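PDB 5GZS: GGDEF family protein from Vibrio cholerae, which is probably a diguanylate cyclase that makes cyclic di-GMP and has a periplasmic portion with two solute-binding modules, one holding arginine. Local coordinates for residues S276-D279 with D280-D283; D342-F345 with E346-Q350. One frame throughout, in Å; residues are numbered along the deposited sequence.

Contact 1: residues S276-D279 with D280-D283; sequences SMFD and DLQD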
loop_
_atom_site.group_PDB
_atom_site.type_symbol
_atom_site.label_atom_id
_atom_site.label_comp_id
_atom_site.label_asym_id
_atom_site.label_seq_id
_atom_site.Cartn_x
_atom_site.Cartn_y
_atom_site.Cartn_z
ATOM N N SER A 276 0.690 30.349 -17.959
ATOM C CA SER A 276 0.400 28.919 -17.844
ATOM C C SER A 276 0.444 28.145 -19.154
ATOM O O SER A 276 0.049 28.615 -20.228
ATOM C CB SER A 276 -0.939 28.699 -17.174
ATOM O OG SER A 276 -0.921 27.420 -16.581
HETATM N N MSE A 277 1.012 26.952 -19.043
HETATM C CA MSE A 277 1.177 26.071 -20.189
HETATM C C MSE A 277 -0.121 25.363 -20.458
HETATM O O MSE A 277 -0.383 24.904 -21.580
HETATM C CB MSE A 277 2.294 25.067 -19.948
HETATM C CG MSE A 277 3.671 25.689 -19.951
HETATM SE SE MSE A 277 5.047 24.557 -19.148
HETATM C CE MSE A 277 6.591 25.573 -19.828
ATOM N N PHE A 278 -0.916 25.332 -19.440
ATOM C CA PHE A 278 -2.231 24.763 -19.553
ATOM C C PHE A 278 -3.070 25.636 -20.471
ATOM O O PHE A 278 -3.886 25.143 -21.244
ATOM C CB PHE A 278 -2.862 24.619 -18.170
ATOM C CG PHE A 278 -4.005 23.663 -18.138
ATOM C CD1 PHE A 278 -3.862 22.382 -18.633
ATOM C CD2 PHE A 278 -5.229 24.047 -17.638
ATOM C CE1 PHE A 278 -4.928 21.493 -18.622
ATOM C CE2 PHE A 278 -6.294 23.168 -17.625
ATOM C CZ PHE A 278 -6.143 21.893 -18.124
ATOM N N ASP A 279 -2.853 26.938 -20.399
ATOM C CA ASP A 279 -3.470 27.841 -21.355
ATOM C C ASP A 279 -3.030 27.447 -22.761
ATOM O O ASP A 279 -3.838 27.434 -23.676
ATOM C CB ASP A 279 -3.106 29.304 -21.051
ATOM C CG ASP A 279 -3.541 29.742 -19.650
ATOM O OD1 ASP A 279 -3.883 28.866 -18.830
ATOM O OD2 ASP A 279 -3.534 30.960 -19.370
ATOM N N ASP A 280 -1.755 27.108 -22.933
ATOM C CA ASP A 280 -1.253 26.666 -24.237
ATOM C C ASP A 280 -1.953 25.378 -24.688
ATOM O O ASP A 280 -2.212 25.153 -25.891
ATOM C CB ASP A 280 0.256 26.443 -24.173
ATOM C CG ASP A 280 1.047 27.719 -24.371
ATOM O OD1 ASP A 280 1.246 28.468 -23.375
ATOM O OD2 ASP A 280 1.471 27.950 -25.535
ATOM N N LEU A 281 -2.263 24.539 -23.707
ATOM C CA LEU A 281 -2.999 23.304 -23.946
ATOM C C LEU A 281 -4.466 23.588 -24.294
ATOM O O LEU A 281 -5.037 22.971 -25.210
ATOM C CB LEU A 281 -2.918 22.396 -22.728
ATOM C CG LEU A 281 -3.360 20.962 -22.964
ATOM C CD1 LEU A 281 -2.452 20.300 -24.007
ATOM C CD2 LEU A 281 -3.362 20.180 -21.636
ATOM N N GLN A 282 -5.082 24.526 -23.580
ATOM C CA GLN A 282 -6.457 24.873 -23.915
ATOM C C GLN A 282 -6.496 25.649 -25.227
ATOM O O GLN A 282 -7.422 25.493 -25.986
ATOM C CB GLN A 282 -7.114 25.613 -22.757
ATOM C CG GLN A 282 -7.290 24.681 -21.555
ATOM C CD GLN A 282 -7.742 25.381 -20.288
ATOM O OE1 GLN A 282 -8.928 25.378 -19.957
ATOM N NE2 GLN A 282 -6.797 25.964 -19.556
ATOM N N ASP A 283 -5.453 26.415 -25.534
ATOM C CA ASP A 283 -5.313 27.081 -26.841
ATOM C C ASP A 283 -5.266 26.116 -28.019
ATOM O O ASP A 283 -5.479 26.524 -29.162
ATOM C CB ASP A 283 -4.017 27.912 -26.909
ATOM C CG ASP A 283 -4.049 29.155 -26.048
ATOM O OD1 ASP A 283 -4.990 29.317 -25.234
ATOM O OD2 ASP A 283 -3.105 29.969 -26.184
#

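Contact 2: residues D342-F345 with E346-Q350; sequences DDFF and EELLQ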
loop_
_atom_site.group_PDB
_atom_site.type_symbol
_atom_site.label_atom_id
_atom_site.label_comp_id
_atom_site.label_asym_id
_atom_site.label_seq_id
_atom_site.Cartn_x
_atom_site.Cartn_y
_atom_site.Cartn_z
ATOM N N ASP A 342 -5.200 28.685 -6.787
ATOM C CA ASP A 342 -5.542 27.792 -7.904
ATOM C C ASP A 342 -4.661 26.550 -8.015
ATOM O O ASP A 342 -4.849 25.741 -8.927
ATOM C CB ASP A 342 -5.515 28.536 -9.248
ATOM C CG ASP A 342 -6.359 29.807 -9.239
ATOM O OD1 ASP A 342 -7.497 29.774 -8.733
ATOM O OD2 ASP A 342 -5.912 30.828 -9.798
ATOM N N ASP A 343 -3.714 26.383 -7.097
ATOM C CA ASP A 343 -2.850 25.207 -7.137
ATOM C C ASP A 343 -3.677 23.980 -6.744
ATOM O O ASP A 343 -4.699 24.105 -6.065
ATOM C CB ASP A 343 -1.636 25.377 -6.208
ATOM C CG ASP A 343 -0.826 24.086 -6.043
ATOM O OD1 ASP A 343 -0.541 23.436 -7.074
ATOM O OD2 ASP A 343 -0.484 23.721 -4.885
ATOM N N PHE A 344 -3.245 22.807 -7.182
ATOM C CA PHE A 344 -3.868 21.569 -6.772
ATOM C C PHE A 344 -3.949 21.377 -5.245
ATOM O O PHE A 344 -4.925 20.799 -4.752
ATOM C CB PHE A 344 -3.124 20.382 -7.369
ATOM C CG PHE A 344 -3.369 19.093 -6.632
ATOM C CD1 PHE A 344 -4.623 18.481 -6.674
ATOM C CD2 PHE A 344 -2.356 18.491 -5.905
ATOM C CE1 PHE A 344 -4.866 17.291 -5.996
ATOM C CE2 PHE A 344 -2.581 17.295 -5.229
ATOM C CZ PHE A 344 -3.841 16.692 -5.269
ATOM N N PHE A 345 -2.951 21.834 -4.488
ATOM C CA PHE A 345 -2.980 21.573 -3.038
ATOM C C PHE A 345 -4.082 22.414 -2.411
ATOM O O PHE A 345 -4.660 22.027 -1.400
ATOM C CB PHE A 345 -1.617 21.843 -2.367
ATOM C CG PHE A 345 -0.543 20.844 -2.740
ATOM C CD1 PHE A 345 -0.855 19.507 -2.954
ATOM C CD2 PHE A 345 0.774 21.248 -2.906
ATOM C CE1 PHE A 345 0.128 18.595 -3.305
ATOM C CE2 PHE A 345 1.768 20.330 -3.269
ATOM C CZ PHE A 345 1.446 19.008 -3.465
ATOM N N GLU A 346 -4.409 23.551 -3.019
ATOM C CA GLU A 346 -5.462 24.383 -2.444
ATOM C C GLU A 346 -6.779 23.637 -2.545
ATOM O O GLU A 346 -7.562 23.572 -1.594
ATOM C CB GLU A 346 -5.542 25.733 -3.137
ATOM C CG GLU A 346 -6.610 26.673 -2.581
ATOM C CD GLU A 346 -6.662 27.986 -3.355
ATOM O OE1 GLU A 346 -6.292 27.978 -4.557
ATOM O OE2 GLU A 346 -7.028 29.023 -2.760
ATOM N N GLU A 347 -7.000 23.038 -3.698
ATOM C CA GLU A 347 -8.185 22.249 -3.898
ATOM C C GLU A 347 -8.196 21.107 -2.895
ATOM O O GLU A 347 -9.205 20.885 -2.224
ATOM C CB GLU A 347 -8.220 21.758 -5.334
ATOM C CG GLU A 347 -9.145 20.612 -5.660
ATOM C CD GLU A 347 -9.073 20.301 -7.151
ATOM O OE1 GLU A 347 -9.244 19.125 -7.537
ATOM O OE2 GLU A 347 -8.830 21.252 -7.936
ATOM N N LEU A 348 -7.066 20.416 -2.761
ATOM C CA LEU A 348 -6.991 19.249 -1.889
ATOM C C LEU A 348 -7.437 19.590 -0.473
ATOM O O LEU A 348 -8.246 18.882 0.131
ATOM C CB LEU A 348 -5.570 18.681 -1.864
ATOM C CG LEU A 348 -5.320 17.507 -0.905
ATOM C CD1 LEU A 348 -6.419 16.442 -1.027
ATOM C CD2 LEU A 348 -3.939 16.877 -1.197
ATOM N N LEU A 349 -6.924 20.696 0.046
ATOM C CA LEU A 349 -7.215 21.047 1.412
ATOM C C LEU A 349 -8.657 21.471 1.526
ATOM O O LEU A 349 -9.308 21.201 2.540
ATOM C CB LEU A 349 -6.270 22.135 1.909
ATOM C CG LEU A 349 -4.852 21.609 2.151
ATOM C CD1 LEU A 349 -4.136 22.536 3.102
ATOM C CD2 LEU A 349 -4.876 20.209 2.707
ATOM N N GLN A 350 -9.173 22.105 0.484
ATOM C CA GLN A 350 -10.567 22.522 0.520
ATOM C C GLN A 350 -11.517 21.312 0.614
ATOM O O GLN A 350 -12.587 21.422 1.221
ATOM C CB GLN A 350 -10.897 23.385 -0.691
ATOM C CG GLN A 350 -10.410 24.823 -0.565
ATOM C CD GLN A 350 -10.520 25.584 -1.871
ATOM O OE1 GLN A 350 -10.363 25.009 -2.942
ATOM N NE2 GLN A 350 -10.783 26.883 -1.789
#

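Contact 1: residues S276-D279 with D280-D283
One face of the Phe278 ring is covered by Gln282, whose CG lies over it, while Leu281 approaches the ring obliquely, its CD2 meeting Phe278 CE1 at 3.6 Å. The amide of Gln282 does not lie flat on the ring: the two planes are 39° apart, and NE2 leans toward the CD2 side, with CE2 close by. That same NE2 also sends a weak, long hydrogen bond of 3.5 Å to Phe278 O. The carbonyl therefore takes two bonds from one residue, the other being a firm backbone bond from Gln282 N to Phe278 O at 2.7 Å. Because the Gln282 chain runs extended beyond CG (chi2 171°), its amide reaches back one turn, placing NE2 over the ring rim near CD2 and CE2 and within weak bonding distance of Phe278 O.

These are i to i+3 and i to i+4 contacts on the short helix 277-282, in the second module related to family 3 solute-binding proteins. Its turns are closed by the backbone bonds from Leu281 N to Met277 O (2.9 Å) and from Asp283 N to Asp279 O (2.7 Å). The helix lies against strand 288-292: Met277 (modelled as selenomethionine), Phe278 and Leu281 all rest on Leu289, and Leu301 touches both Phe278 and Gln282. Asp279 and Asp283 are on the exposed side, and Asp280 OD2 makes a weak, long ion pair with Lys229.

Contact 2: residues D342-F345 with E346-Q350
From Asp342 to Phe344 the backbone turns into a helix, with Asp343 at the N-cap; in the opening turn Asp343 O receives weak bonds from both Glu346 N and Glu347 N, and the turns that follow close through Leu348 N to Phe344 O (2.9 Å) and Leu349 N to Phe345 O (3.0 Å). The Asp343 side chain does the capping: OD2 accepts from Phe345 N at 3.1 Å, with the N-H approaching from above the carboxylate plane, 83° out of it.

Glu346 reaches back alongside this start with its chain fully extended. With CG anti to the backbone N (chi1 -179°), its carboxylate passes the first turn and arrives at the peptide N-H of Asp342. OE1 takes that hydrogen nearly in line with its own C-O bond, at 2.6 Å from Asp342 N, although the N-H itself is bent at 134°. The second oxygen, OE2, is bonded to Ser360 OG, so one carboxylate ties the residue ahead of the cap to the strand after the helix. Glu347 OE1 bonds to Gln296 N.

Leu348 packs back on Phe344. Its CB stands 4.3 Å above one face of the ring, displaced toward the rim, while CD2 reaches CZ obliquely at 4.1 Å. The same CD2 comes loosely toward Phe345 CD1, at 4.4 Å. The Phe344 ring also meets that of Tyr411.

Helix 344-352 is the crossover of a beta-alpha-beta unit between strands 337-340 and 359-361. Phe345 and Leu349 face strands 337-340 and 378-382, touching Val339 and Ile337 respectively and sharing Val380, and Leu348 meets Phe408 and Tyr409 of strand 399-410.

In the fold
Contact 1 comes first along the chain and contact 2 follows; their centres are about 19 Å apart and their nearest atoms about 9 Å, without touching. Both lie in the second module related to family 3 solute-binding proteins, but pack against different sheets. Helix 277-282 packs on the sheet containing strands 226-230 and 288-292, whereas helix 344-352 covers the one built around 337-340 and 378-382. Two such sheets are consistent with the two-lobed architecture of periplasmic binding proteins, each contact then belonging to a different lobe. The arginine seen in the structure is held by residues of the first module, so neither contact forms part of that pocket.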